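Local structure of alanine racemase (Enterococcus faecalis, 3E6E) at residues Ser87-Asp90 against Leu91-Pro95; Val104-Thr108 against Gln109-Glu113; Gln156-Lys159 against Glu160-Trp163; Glu197-Arg200 against Tyr201-Val204. The protein belongs to the alanine racemase family, two-subunit enzymes whose chain joins an N-terminal TIM-type barrel to a C-terminal domain rich in beta strands. The protein carries 1 engineered substitution. All blocks are in the same frame, centred on the assembly; numbering follows the deposited sequence.

Contact 1: Ser87-Asp90 against Leu91-Pro95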
ATOM      1  N   SER A  87     -19.901   2.507   7.097  1.00 24.87           N
ATOM      2  CA  SER A  87     -19.681   3.860   7.601  1.00 26.99           C
ATOM      3  C   SER A  87     -20.725   4.814   7.054  1.00 27.44           C
ATOM      4  O   SER A  87     -21.598   4.424   6.285  1.00 27.56           O
ATOM      5  CB  SER A  87     -18.288   4.390   7.241  1.00 28.23           C
ATOM      6  OG  SER A  87     -18.051   5.649   7.874  1.00 28.84           O
ATOM      7  N   VAL A  88     -20.637   6.069   7.468  1.00 26.39           N
ATOM      8  CA  VAL A  88     -21.573   7.054   6.988  1.00 25.75           C
ATOM      9  C   VAL A  88     -21.286   7.242   5.499  1.00 25.37           C
ATOM     10  O   VAL A  88     -20.169   7.000   5.046  1.00 27.01           O
ATOM     11  CB  VAL A  88     -21.393   8.377   7.749  1.00 24.74           C
ATOM     12  CG1 VAL A  88     -21.543   8.128   9.230  1.00 24.36           C
ATOM     13  CG2 VAL A  88     -20.029   8.951   7.486  1.00 25.91           C
ATOM     14  N   VAL A  89     -22.304   7.628   4.737  1.00 24.23           N
ATOM     15  CA  VAL A  89     -22.143   7.865   3.312  1.00 22.44           C
ATOM     16  C   VAL A  89     -22.676   9.252   3.086  1.00 23.47           C
ATOM     17  O   VAL A  89     -23.793   9.564   3.478  1.00 25.45           O
ATOM     18  CB  VAL A  89     -22.950   6.876   2.460  1.00 21.82           C
ATOM     19  CG1 VAL A  89     -22.906   7.296   1.010  1.00 19.93           C
ATOM     20  CG2 VAL A  89     -22.378   5.472   2.608  1.00 21.10           C
ATOM     21  N   ASP A  90     -21.872  10.090   2.459  1.00 25.07           N
ATOM     22  CA  ASP A  90     -22.254  11.464   2.203  1.00 26.68           C
ATOM     23  C   ASP A  90     -23.625  11.626   1.549  1.00 27.67           C
ATOM     24  O   ASP A  90     -23.889  11.086   0.470  1.00 28.22           O
ATOM     25  CB  ASP A  90     -21.177  12.145   1.358  1.00 27.60           C
ATOM     26  CG  ASP A  90     -21.304  13.647   1.380  1.00 30.74           C
ATOM     27  OD1 ASP A  90     -22.134  14.185   0.613  1.00 30.69           O
ATOM     28  OD2 ASP A  90     -20.592  14.285   2.191  1.00 31.60           O
ATOM     29  N   LEU A  91     -24.483  12.390   2.226  1.00 29.20           N
ATOM     30  CA  LEU A  91     -25.853  12.682   1.786  1.00 29.87           C
ATOM     31  C   LEU A  91     -26.041  12.861   0.291  1.00 30.33           C
ATOM     32  O   LEU A  91     -27.095  12.533  -0.260  1.00 31.53           O
ATOM     33  CB  LEU A  91     -26.371  13.937   2.490  1.00 28.72           C
ATOM     34  CG  LEU A  91     -26.768  13.736   3.957  1.00 29.33           C
ATOM     35  CD1 LEU A  91     -27.061  15.087   4.612  1.00 28.00           C
ATOM     36  CD2 LEU A  91     -27.984  12.815   4.016  1.00 27.36           C
ATOM     37  N   ALA A  92     -25.013  13.380  -0.365  1.00 30.03           N
ATOM     38  CA  ALA A  92     -25.075  13.619  -1.794  1.00 29.96           C
ATOM     39  C   ALA A  92     -25.268  12.353  -2.640  1.00 30.01           C
ATOM     40  O   ALA A  92     -25.658  12.452  -3.804  1.00 30.41           O
ATOM     41  CB  ALA A  92     -23.825  14.362  -2.233  1.00 28.97           C
ATOM     42  N   TYR A  93     -25.023  11.172  -2.068  1.00 30.00           N
ATOM     43  CA  TYR A  93     -25.162   9.929  -2.832  1.00 31.25           C
ATOM     44  C   TYR A  93     -26.348   9.042  -2.448  1.00 30.35           C
ATOM     45  O   TYR A  93     -26.382   7.856  -2.791  1.00 29.15           O
ATOM     46  CB  TYR A  93     -23.867   9.113  -2.737  1.00 33.77           C
ATOM     47  CG  TYR A  93     -22.621   9.926  -3.017  1.00 36.54           C
ATOM     48  CD1 TYR A  93     -21.641  10.097  -2.034  1.00 37.47           C
ATOM     49  CD2 TYR A  93     -22.441  10.568  -4.245  1.00 36.73           C
ATOM     50  CE1 TYR A  93     -20.513  10.890  -2.267  1.00 37.57           C
ATOM     51  CE2 TYR A  93     -21.318  11.365  -4.486  1.00 36.73           C
ATOM     52  CZ  TYR A  93     -20.362  11.521  -3.493  1.00 36.76           C
ATOM     53  OH  TYR A  93     -19.271  12.317  -3.715  1.00 36.75           O
ATOM     54  N   VAL A  94     -27.324   9.615  -1.750  1.00 30.35           N
ATOM     55  CA  VAL A  94     -28.511   8.859  -1.349  1.00 28.83           C
ATOM     56  C   VAL A  94     -29.192   8.238  -2.576  1.00 27.65           C
ATOM     57  O   VAL A  94     -29.625   7.079  -2.536  1.00 26.75           O
ATOM     58  CB  VAL A  94     -29.523   9.754  -0.608  1.00 28.10           C
ATOM     59  CG1 VAL A  94     -30.667   8.907  -0.077  1.00 28.25           C
ATOM     60  CG2 VAL A  94     -28.839  10.470   0.528  1.00 26.94           C
ATOM     61  N   PRO A  95     -29.296   9.002  -3.681  1.00 27.11           N
ATOM     62  CA  PRO A  95     -29.930   8.466  -4.888  1.00 25.85           C
ATOM     63  C   PRO A  95     -29.206   7.245  -5.445  1.00 25.63           C
ATOM     64  O   PRO A  95     -29.834   6.367  -6.032  1.00 27.09           O
ATOM     65  CB  PRO A  95     -29.940   9.665  -5.849  1.00 24.29           C
ATOM     66  CG  PRO A  95     -28.855  10.531  -5.361  1.00 25.41           C
ATOM     67  CD  PRO A  95     -28.966  10.426  -3.863  1.00 26.75           C
TER
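Asp90 turns the chain into a short 3-10 segment, its O accepting Tyr93 N at 2.8 Å in a nearly straight bond. The nitrogen sits a little off the carbonyl plane, tilted by 20°. The side chain of Asp90 makes a second, smaller closure. Its OD1 takes Ala92 N at 3.1 Å, which forms an Asx turn. CG lies anti to Asp90 N (chi1 -164°), and this brings the carboxylate back alongside its own carbonyl, over the start of the turn. OD1 is used on its anti side, with the donor out of the carboxylate plane. The same oxygen also lies against Ala92 CB at 3.3 Å.

Tyr93 folds back over this turn. Its CD1 comes within 3.5 Å of Asp90 O, and CE1 packs 3.9 Å from Asp90 CB. Val89 CG1 reaches the ring edge near its plane and meets Tyr93 CB at 4.3 Å. Leu68 of helix 68-76 touches both Val89 and Tyr93. His6 of the second subunit stacks on the Tyr93 ring, so the turn takes part in the dimer interface.

Tyr93 is the N-cap of helix 94-99. Asp90 therefore holds two N-H groups just ahead of a helix, one with its carbonyl and one with its carboxylate. This setting would probably favour the charged form of Asp90.

Contact 2: Val104-Thr108 against Gln109-Glu113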
ATOM      1  N   VAL A 104     -27.378   1.364   4.209  1.00 23.23           N
ATOM      2  CA  VAL A 104     -26.435   2.359   4.702  1.00 23.18           C
ATOM      3  C   VAL A 104     -26.446   2.476   6.215  1.00 23.00           C
ATOM      4  O   VAL A 104     -27.449   2.195   6.876  1.00 21.89           O
ATOM      5  CB  VAL A 104     -26.742   3.763   4.140  1.00 23.27           C
ATOM      6  CG1 VAL A 104     -26.770   3.724   2.620  1.00 24.23           C
ATOM      7  CG2 VAL A 104     -28.074   4.261   4.687  1.00 23.70           C
ATOM      8  N   THR A 105     -25.318   2.909   6.759  1.00 22.67           N
ATOM      9  CA  THR A 105     -25.199   3.099   8.190  1.00 22.32           C
ATOM     10  C   THR A 105     -25.593   4.535   8.458  1.00 20.53           C
ATOM     11  O   THR A 105     -25.396   5.398   7.617  1.00 19.48           O
ATOM     12  CB  THR A 105     -23.749   2.856   8.655  1.00 23.40           C
ATOM     13  OG1 THR A 105     -23.373   1.511   8.325  1.00 24.59           O
ATOM     14  CG2 THR A 105     -23.620   3.069  10.160  1.00 21.81           C
ATOM     15  N   VAL A 106     -26.179   4.783   9.618  1.00 21.27           N
ATOM     16  CA  VAL A 106     -26.583   6.132   9.993  1.00 23.58           C
ATOM     17  C   VAL A 106     -26.268   6.308  11.471  1.00 23.71           C
ATOM     18  O   VAL A 106     -26.702   5.513  12.305  1.00 23.38           O
ATOM     19  CB  VAL A 106     -28.101   6.365   9.715  1.00 24.39           C
ATOM     20  CG1 VAL A 106     -28.898   5.162  10.123  1.00 25.78           C
ATOM     21  CG2 VAL A 106     -28.586   7.577  10.476  1.00 25.36           C
ATOM     22  N   ALA A 107     -25.495   7.341  11.791  1.00 23.94           N
ATOM     23  CA  ALA A 107     -25.098   7.574  13.172  1.00 23.63           C
ATOM     24  C   ALA A 107     -25.523   8.921  13.751  1.00 24.53           C
ATOM     25  O   ALA A 107     -24.992   9.357  14.773  1.00 26.02           O
ATOM     26  CB  ALA A 107     -23.593   7.413  13.292  1.00 22.33           C
ATOM     27  N   THR A 108     -26.472   9.583  13.105  1.00 24.97           N
ATOM     28  CA  THR A 108     -26.963  10.860  13.599  1.00 26.25           C
ATOM     29  C   THR A 108     -28.383  11.153  13.132  1.00 26.76           C
ATOM     30  O   THR A 108     -28.832  10.657  12.104  1.00 26.60           O
ATOM     31  CB  THR A 108     -26.053  12.023  13.168  1.00 26.71           C
ATOM     32  OG1 THR A 108     -25.657  11.841  11.803  1.00 27.27           O
ATOM     33  CG2 THR A 108     -24.829  12.105  14.066  1.00 25.51           C
ATOM     34  N   GLN A 109     -29.087  11.969  13.906  1.00 29.01           N
ATOM     35  CA  GLN A 109     -30.467  12.343  13.602  1.00 28.43           C
ATOM     36  C   GLN A 109     -30.439  13.323  12.453  1.00 28.50           C
ATOM     37  O   GLN A 109     -31.218  13.215  11.511  1.00 28.77           O
ATOM     38  CB  GLN A 109     -31.114  12.996  14.833  1.00 29.33           C
ATOM     39  CG  GLN A 109     -32.608  13.313  14.724  1.00 29.49           C
ATOM     40  CD  GLN A 109     -33.462  12.073  14.537  1.00 27.97           C
ATOM     41  OE1 GLN A 109     -33.391  11.127  15.329  1.00 27.88           O
ATOM     42  NE2 GLN A 109     -34.276  12.071  13.482  1.00 26.73           N
ATOM     43  N   GLU A 110     -29.524  14.279  12.537  1.00 29.48           N
ATOM     44  CA  GLU A 110     -29.382  15.286  11.500  1.00 30.93           C
ATOM     45  C   GLU A 110     -29.417  14.671  10.096  1.00 31.30           C
ATOM     46  O   GLU A 110     -30.235  15.072   9.258  1.00 31.76           O
ATOM     47  CB  GLU A 110     -28.083  16.085  11.715  1.00 32.42           C
ATOM     48  CG  GLU A 110     -26.979  15.369  12.510  1.00 35.16           C
ATOM     49  CD  GLU A 110     -27.137  15.473  14.035  1.00 38.35           C
ATOM     50  OE1 GLU A 110     -27.848  14.637  14.640  1.00 39.66           O
ATOM     51  OE2 GLU A 110     -26.542  16.397  14.634  1.00 37.84           O
ATOM     52  N   TRP A 111     -28.547  13.687   9.857  1.00 29.96           N
ATOM     53  CA  TRP A 111     -28.457  13.001   8.562  1.00 28.87           C
ATOM     54  C   TRP A 111     -29.814  12.476   8.092  1.00 29.56           C
ATOM     55  O   TRP A 111     -30.282  12.812   7.001  1.00 29.62           O
ATOM     56  CB  TRP A 111     -27.476  11.817   8.650  1.00 25.66           C
ATOM     57  CG  TRP A 111     -27.045  11.232   7.308  1.00 22.15           C
ATOM     58  CD1 TRP A 111     -25.986  11.634   6.541  1.00 22.35           C
ATOM     59  CD2 TRP A 111     -27.660  10.143   6.594  1.00 19.98           C
ATOM     60  NE1 TRP A 111     -25.902  10.866   5.402  1.00 21.24           N
ATOM     61  CE2 TRP A 111     -26.915   9.945   5.409  1.00 19.59           C
ATOM     62  CE3 TRP A 111     -28.763   9.319   6.842  1.00 18.75           C
ATOM     63  CZ2 TRP A 111     -27.238   8.954   4.471  1.00 18.31           C
ATOM     64  CZ3 TRP A 111     -29.084   8.330   5.906  1.00 19.83           C
ATOM     65  CH2 TRP A 111     -28.320   8.159   4.734  1.00 17.67           C
ATOM     66  N   LEU A 112     -30.426  11.636   8.920  1.00 29.64           N
ATOM     67  CA  LEU A 112     -31.724  11.036   8.623  1.00 30.53           C
ATOM     68  C   LEU A 112     -32.777  12.025   8.115  1.00 32.38           C
ATOM     69  O   LEU A 112     -33.358  11.831   7.048  1.00 31.40           O
ATOM     70  CB  LEU A 112     -32.258  10.323   9.869  1.00 28.87           C
ATOM     71  CG  LEU A 112     -31.786   8.897  10.135  1.00 26.30           C
ATOM     72  CD1 LEU A 112     -32.191   8.471  11.537  1.00 27.45           C
ATOM     73  CD2 LEU A 112     -32.389   7.975   9.095  1.00 25.30           C
ATOM     74  N   GLU A 113     -33.024  13.080   8.885  1.00 34.12           N
ATOM     75  CA  GLU A 113     -34.017  14.071   8.496  1.00 35.92           C
ATOM     76  C   GLU A 113     -33.587  14.808   7.236  1.00 36.95           C
ATOM     77  O   GLU A 113     -34.405  15.432   6.552  1.00 36.57           O
ATOM     78  CB  GLU A 113     -34.270  15.057   9.640  1.00 35.86           C
ATOM     79  CG  GLU A 113     -33.104  15.927  10.032  1.00 36.77           C
ATOM     80  CD  GLU A 113     -33.264  16.458  11.443  1.00 37.88           C
ATOM     81  OE1 GLU A 113     -32.506  17.373  11.839  1.00 37.94           O
ATOM     82  OE2 GLU A 113     -34.153  15.943  12.162  1.00 38.44           O
TER
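Val106 CG2 meets Leu112 CG at 3.5 Å, the two side chains crossing at about a right angle. The same methyl lies 4.0 Å from Trp111 CE3. Val104 adds its CG2 at 3.9 Å from Trp111 CH2, further along the six-membered ring. Both valines approach the indole obliquely. They point from the strand toward the helix, while Thr105 between them points away. Val106 CG2 lies anti to its backbone N, which sets it between Trp111 CE3 and Leu112 CG.

Thr108 is the N-cap residue, but its hydroxyl makes no capping bond. Instead OG1 rests 3.6 Å from Trp111 CB. The Glu110 chain bends at chi2 (-84°) and brings OE1 back to 3.5 Å from Thr108 CB. The Trp111 indole is fixed from further out: NE1 is hydrogen-bonded to Val89 O.

Strand 103-106 and helix 109-117 are the first two elements of a beta-alpha-beta unit of the barrel. The axes of segments 104-106 and 109-113 come within 9.5 Å, with 129° between their N-to-C directions. Val106 also packs on Val129 and Leu131 of the next strand, 129-132. Leu112 touches Val155 of the following helix, 145-158.

Contact 3: Gln156-Lys159 against Glu160-Trp163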
ATOM      1  N   GLN A 156     -39.042   4.603  11.540  1.00 33.48           N
ATOM      2  CA  GLN A 156     -40.252   3.797  11.391  1.00 33.68           C
ATOM      3  C   GLN A 156     -41.394   4.685  10.924  1.00 33.85           C
ATOM      4  O   GLN A 156     -42.412   4.207  10.424  1.00 34.71           O
ATOM      5  CB  GLN A 156     -40.665   3.176  12.721  1.00 33.34           C
ATOM      6  CG  GLN A 156     -39.717   2.160  13.282  1.00 33.61           C
ATOM      7  CD  GLN A 156     -40.248   1.578  14.572  1.00 34.82           C
ATOM      8  OE1 GLN A 156     -40.509   2.313  15.529  1.00 35.25           O
ATOM      9  NE2 GLN A 156     -40.422   0.257  14.607  1.00 32.37           N
ATOM     10  N   SER A 157     -41.211   5.985  11.100  1.00 33.06           N
ATOM     11  CA  SER A 157     -42.226   6.946  10.728  1.00 32.10           C
ATOM     12  C   SER A 157     -42.384   7.223   9.248  1.00 31.58           C
ATOM     13  O   SER A 157     -43.459   7.016   8.704  1.00 34.23           O
ATOM     14  CB  SER A 157     -41.991   8.287  11.445  1.00 32.04           C
ATOM     15  OG  SER A 157     -42.181   8.181  12.844  1.00 29.17           O
ATOM     16  N   HIS A 158     -41.316   7.686   8.606  1.00 30.81           N
ATOM     17  CA  HIS A 158     -41.440   8.494   7.398  1.00 30.77           C
ATOM     18  C   HIS A 158     -41.633   7.618   6.166  1.00 32.30           C
ATOM     19  O   HIS A 158     -42.297   8.015   5.207  1.00 34.70           O
ATOM     20  CB  HIS A 158     -40.209   9.387   7.223  1.00 28.31           C
ATOM     21  CG  HIS A 158     -40.251  10.641   8.040  1.00 28.60           C
ATOM     22  ND1 HIS A 158     -41.053  11.714   7.715  1.00 30.10           N
ATOM     23  CD2 HIS A 158     -39.590  10.992   9.168  1.00 28.48           C
ATOM     24  CE1 HIS A 158     -40.883  12.673   8.608  1.00 30.00           C
ATOM     25  NE2 HIS A 158     -40.001  12.260   9.500  1.00 28.86           N
ATOM     26  N   LYS A 159     -41.049   6.425   6.197  1.00 32.62           N
ATOM     27  CA  LYS A 159     -41.552   5.304   5.411  1.00 33.19           C
ATOM     28  C   LYS A 159     -41.085   5.368   3.961  1.00 33.30           C
ATOM     29  O   LYS A 159     -41.431   4.510   3.149  1.00 31.83           O
ATOM     30  CB  LYS A 159     -43.078   5.365   5.309  1.00 34.19           C
ATOM     31  CG  LYS A 159     -43.608   5.304   3.885  1.00 37.09           C
ATOM     32  CD  LYS A 159     -43.820   6.696   3.314  1.00 40.07           C
ATOM     33  CE  LYS A 159     -45.044   7.362   3.923  1.00 41.12           C
ATOM     34  NZ  LYS A 159     -44.946   7.454   5.406  1.00 41.63           N
ATOM     35  N   GLU A 160     -40.296   6.389   3.643  1.00 34.08           N
ATOM     36  CA  GLU A 160     -39.234   6.359   2.645  1.00 34.70           C
ATOM     37  C   GLU A 160     -38.036   5.554   3.138  1.00 33.55           C
ATOM     38  O   GLU A 160     -37.181   5.149   2.350  1.00 32.88           O
ATOM     39  CB  GLU A 160     -38.798   7.780   2.283  1.00 36.38           C
ATOM     40  CG  GLU A 160     -39.829   8.561   1.484  1.00 40.82           C
ATOM     41  CD  GLU A 160     -40.432   9.707   2.274  1.00 42.29           C
ATOM     42  OE1 GLU A 160     -40.641  10.790   1.688  1.00 43.35           O
ATOM     43  OE2 GLU A 160     -40.698   9.523   3.481  1.00 43.71           O
ATOM     44  N   PHE A 161     -37.982   5.324   4.446  1.00 31.70           N
ATOM     45  CA  PHE A 161     -36.920   4.527   5.038  1.00 29.05           C
ATOM     46  C   PHE A 161     -37.454   3.107   5.212  1.00 28.49           C
ATOM     47  O   PHE A 161     -38.581   2.807   4.825  1.00 27.77           O
ATOM     48  CB  PHE A 161     -36.546   5.081   6.419  1.00 25.62           C
ATOM     49  CG  PHE A 161     -36.052   6.502   6.402  1.00 24.71           C
ATOM     50  CD1 PHE A 161     -34.824   6.823   5.827  1.00 25.04           C
ATOM     51  CD2 PHE A 161     -36.803   7.518   6.974  1.00 23.15           C
ATOM     52  CE1 PHE A 161     -34.357   8.129   5.825  1.00 23.83           C
ATOM     53  CE2 PHE A 161     -36.342   8.830   6.976  1.00 24.03           C
ATOM     54  CZ  PHE A 161     -35.117   9.137   6.401  1.00 24.20           C
ATOM     55  N   LEU A 162     -36.635   2.239   5.797  1.00 28.46           N
ATOM     56  CA  LEU A 162     -37.047   0.873   6.088  1.00 27.27           C
ATOM     57  C   LEU A 162     -36.527   0.417   7.448  1.00 27.19           C
ATOM     58  O   LEU A 162     -37.234  -0.253   8.201  1.00 27.58           O
ATOM     59  CB  LEU A 162     -36.561  -0.080   4.994  1.00 25.34           C
ATOM     60  CG  LEU A 162     -36.694  -1.576   5.286  1.00 24.45           C
ATOM     61  CD1 LEU A 162     -38.115  -1.914   5.714  1.00 21.13           C
ATOM     62  CD2 LEU A 162     -36.285  -2.399   4.075  1.00 22.42           C
ATOM     63  N   TRP A 163     -35.289   0.786   7.756  1.00 26.28           N
ATOM     64  CA  TRP A 163     -34.628   0.316   8.968  1.00 27.20           C
ATOM     65  C   TRP A 163     -34.350  -1.178   9.093  1.00 26.96           C
ATOM     66  O   TRP A 163     -35.037  -1.887   9.830  1.00 28.06           O
ATOM     67  CB  TRP A 163     -35.419   0.734  10.208  1.00 26.58           C
ATOM     68  CG  TRP A 163     -34.736   0.397  11.497  1.00 26.92           C
ATOM     69  CD1 TRP A 163     -33.398   0.474  11.762  1.00 27.45           C
ATOM     70  CD2 TRP A 163     -35.354  -0.069  12.702  1.00 28.34           C
ATOM     71  NE1 TRP A 163     -33.149   0.083  13.056  1.00 28.70           N
ATOM     72  CE2 TRP A 163     -34.334  -0.255  13.655  1.00 28.64           C
ATOM     73  CE3 TRP A 163     -36.674  -0.349  13.075  1.00 28.37           C
ATOM     74  CZ2 TRP A 163     -34.590  -0.707  14.949  1.00 27.31           C
ATOM     75  CZ3 TRP A 163     -36.925  -0.797  14.359  1.00 27.60           C
ATOM     76  CH2 TRP A 163     -35.889  -0.971  15.279  1.00 26.58           C
TER
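The Trp163 indole and the Gln156 amide lie side by side with their planes almost perpendicular, 84° apart. Gln156 NE2 approaches the six-membered ring obliquely and comes 3.7 Å from Trp163 CZ3. Gln156 CG sits 3.9 Å from Trp163 CE3. The glutamine chain is extended beyond CG, which lets it run along the ring. Trp163 CG lies anti to its backbone N (chi1 -175°), which swings the indole back toward the helix.

The Phe161 ring meets His158 CB, again obliquely, with CD2 and CE2 both 3.9 Å away. Leu112 and Leu116 of helix 109-117 pack on Phe161 too. The Phe154 ring meets that of His158.

Helix 145-158 ends here, and Lys159 leaves it with positive phi (81°). Its side chain curls back, bent at three torsions, and NZ donates to His158 O at 2.7 Å. The nitrogen stands well above the carbonyl plane rather than on a lone pair. Glu160 OE2 lies 2.8 Å from the same His158 O.

Two acceptors that close would repel if the carboxylate were charged. Protonation of Glu160 or some error in its placement could each explain the distance. Lys159 NZ, 5.1 Å from Glu160 OE2, is not in contact but could partly offset any negative charge there. Of the two polar groups near His158 O, Lys159 NZ is the one that bonds to it; aromatic packing lies beside it.

Contact 4: Glu197-Arg200 against Tyr201-Val204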
ATOM      1  N   GLU A 197     -39.608  -3.020  19.858  1.00 45.55           N
ATOM      2  CA  GLU A 197     -39.572  -3.573  18.503  1.00 44.65           C
ATOM      3  C   GLU A 197     -38.122  -3.641  17.977  1.00 43.57           C
ATOM      4  O   GLU A 197     -37.255  -2.884  18.417  1.00 42.90           O
ATOM      5  CB  GLU A 197     -40.412  -2.705  17.570  1.00 45.09           C
ATOM      6  CG  GLU A 197     -40.803  -3.372  16.275  1.00 48.00           C
ATOM      7  CD  GLU A 197     -42.304  -3.564  16.158  1.00 49.65           C
ATOM      8  OE1 GLU A 197     -42.836  -4.503  16.793  1.00 49.56           O
ATOM      9  OE2 GLU A 197     -42.951  -2.768  15.438  1.00 50.78           O
ATOM     10  N   LEU A 198     -37.868  -4.544  17.032  1.00 41.53           N
ATOM     11  CA  LEU A 198     -36.538  -4.703  16.450  1.00 38.95           C
ATOM     12  C   LEU A 198     -36.666  -4.961  14.957  1.00 38.20           C
ATOM     13  O   LEU A 198     -37.698  -5.434  14.491  1.00 39.62           O
ATOM     14  CB  LEU A 198     -35.817  -5.870  17.107  1.00 38.66           C
ATOM     15  CG  LEU A 198     -35.728  -5.772  18.627  1.00 38.58           C
ATOM     16  CD1 LEU A 198     -35.288  -7.100  19.209  1.00 38.48           C
ATOM     17  CD2 LEU A 198     -34.773  -4.662  19.001  1.00 38.68           C
ATOM     18  N   PRO A 199     -35.613  -4.672  14.183  1.00 36.98           N
ATOM     19  CA  PRO A 199     -35.626  -4.873  12.733  1.00 35.66           C
ATOM     20  C   PRO A 199     -35.173  -6.258  12.308  1.00 34.13           C
ATOM     21  O   PRO A 199     -35.011  -7.143  13.137  1.00 34.63           O
ATOM     22  CB  PRO A 199     -34.704  -3.774  12.222  1.00 36.88           C
ATOM     23  CG  PRO A 199     -33.826  -3.401  13.437  1.00 38.19           C
ATOM     24  CD  PRO A 199     -34.297  -4.204  14.627  1.00 38.13           C
ATOM     25  N   ARG A 200     -34.969  -6.441  11.009  1.00 32.72           N
ATOM     26  CA  ARG A 200     -34.552  -7.729  10.475  1.00 30.33           C
ATOM     27  C   ARG A 200     -33.228  -8.182  11.039  1.00 28.05           C
ATOM     28  O   ARG A 200     -33.051  -9.356  11.348  1.00 27.52           O
ATOM     29  CB  ARG A 200     -34.434  -7.663   8.954  1.00 32.87           C
ATOM     30  CG  ARG A 200     -34.292  -9.024   8.279  1.00 36.28           C
ATOM     31  CD  ARG A 200     -34.144  -8.878   6.766  1.00 40.91           C
ATOM     32  NE  ARG A 200     -35.085  -7.902   6.204  1.00 45.18           N
ATOM     33  CZ  ARG A 200     -35.190  -7.609   4.908  1.00 46.41           C
ATOM     34  NH1 ARG A 200     -34.414  -8.222   4.015  1.00 46.83           N
ATOM     35  NH2 ARG A 200     -36.051  -6.676   4.509  1.00 45.53           N
ATOM     36  N   TYR A 201     -32.296  -7.243  11.173  1.00 27.51           N
ATOM     37  CA  TYR A 201     -30.954  -7.550  11.674  1.00 25.80           C
ATOM     38  C   TYR A 201     -30.555  -6.870  12.984  1.00 23.44           C
ATOM     39  O   TYR A 201     -30.743  -5.671  13.168  1.00 23.15           O
ATOM     40  CB  TYR A 201     -29.918  -7.201  10.602  1.00 25.61           C
ATOM     41  CG  TYR A 201     -30.088  -7.965   9.316  1.00 24.59           C
ATOM     42  CD1 TYR A 201     -30.456  -7.314   8.142  1.00 25.78           C
ATOM     43  CD2 TYR A 201     -29.850  -9.333   9.262  1.00 25.23           C
ATOM     44  CE1 TYR A 201     -30.576  -8.009   6.935  1.00 26.19           C
ATOM     45  CE2 TYR A 201     -29.968 -10.040   8.064  1.00 25.97           C
ATOM     46  CZ  TYR A 201     -30.326  -9.372   6.902  1.00 26.34           C
ATOM     47  OH  TYR A 201     -30.402 -10.061   5.707  1.00 28.60           O
ATOM     48  N   VAL A 202     -30.000  -7.654  13.896  1.00 20.57           N
ATOM     49  CA  VAL A 202     -29.551  -7.134  15.172  1.00 19.44           C
ATOM     50  C   VAL A 202     -28.167  -7.747  15.324  1.00 20.26           C
ATOM     51  O   VAL A 202     -28.021  -8.897  15.739  1.00 20.34           O
ATOM     52  CB  VAL A 202     -30.501  -7.576  16.297  1.00 18.63           C
ATOM     53  CG1 VAL A 202     -30.163  -6.840  17.595  1.00 16.31           C
ATOM     54  CG2 VAL A 202     -31.932  -7.297  15.876  1.00 14.44           C
ATOM     55  N   HIS A 203     -27.150  -6.970  14.960  1.00 21.32           N
ATOM     56  CA  HIS A 203     -25.776  -7.454  14.981  1.00 22.48           C
ATOM     57  C   HIS A 203     -24.731  -6.654  15.733  1.00 23.69           C
ATOM     58  O   HIS A 203     -24.705  -5.427  15.692  1.00 23.72           O
ATOM     59  CB  HIS A 203     -25.310  -7.665  13.545  1.00 22.86           C
ATOM     60  CG  HIS A 203     -25.678  -6.555  12.610  1.00 21.63           C
ATOM     61  ND1 HIS A 203     -24.815  -5.528  12.294  1.00 20.81           N
ATOM     62  CD2 HIS A 203     -26.799  -6.339  11.882  1.00 22.14           C
ATOM     63  CE1 HIS A 203     -25.386  -4.731  11.406  1.00 20.49           C
ATOM     64  NE2 HIS A 203     -26.590  -5.201  11.140  1.00 21.61           N
ATOM     65  N   VAL A 204     -23.842  -7.383  16.400  1.00 24.08           N
ATOM     66  CA  VAL A 204     -22.778  -6.781  17.194  1.00 22.72           C
ATOM     67  C   VAL A 204     -21.468  -7.541  17.009  1.00 22.65           C
ATOM     68  O   VAL A 204     -20.393  -6.988  17.217  1.00 22.46           O
ATOM     69  CB  VAL A 204     -23.132  -6.831  18.698  1.00 22.58           C
ATOM     70  CG1 VAL A 204     -24.540  -6.319  18.916  1.00 21.80           C
ATOM     71  CG2 VAL A 204     -23.010  -8.259  19.218  1.00 20.31           C
TER
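Arg200 and Tyr201 lie side by side where the loop after helix 179-193 enters strand 201-203, the seventh strand of the TIM-type barrel. Arg200 has helical backbone angles and Tyr201 has extended ones. Neighbours in sequence therefore send their side chains the same way.

The main interaction is CH-pi. Arg200 CG stands over the centre of the Tyr201 ring, 4.1 Å from its centroid and 11° off the normal. Arg200 CD continues along the ring and is 3.7 Å from Tyr201 CE1. With CG anti to the backbone N (chi1 -168°), the aliphatic part of the arginine runs along the ring face. The chain then bends at chi3, and the guanidinium plane ends 39° from that of the ring. Tyr201 also meets the Phe36 ring edge-to-face.

Apolar packing joins the loop to the next residue of the strand. Val202 CG2 takes both partners, Pro199 CD at 4.1 Å and Leu198 CB at 4.3 Å. Leu192 of helix 179-193 touches both Leu198 and Val202, which joins the patch to that helix. Pro199 crosses Val202 at about a right angle.

The polar bonds go to other parts of the barrel. Val202 N donates to Asn219 OD1. His203 is held at both ring nitrogens, by His130 and by Arg222, a residue of the ligand pocket. At its edge the His203 imidazole has Tyr201 CB lying in the plane of the ring.

How the contacts relate
The four contacts follow one another along the chain, all in the N-terminal barrel domain. Contacts 1 and 2 have centres about 10 Å apart and touch; besides the indole bond, Ser87 O lies 3.6 Å from Thr105 CB. Both also reach the second subunit. Contact 2 meets contact 3 through Leu112 O and Phe161 CZ, 3.3 Å apart. Contact 3 meets contact 4 where Trp163 packs on Pro199. Contacts 1 and 4 are the farthest apart, about 22 Å between centres, and do not touch. Bound DCS lies about 13 Å from the side chains of Val89 and Val104, and about 12 Å from that of Tyr201.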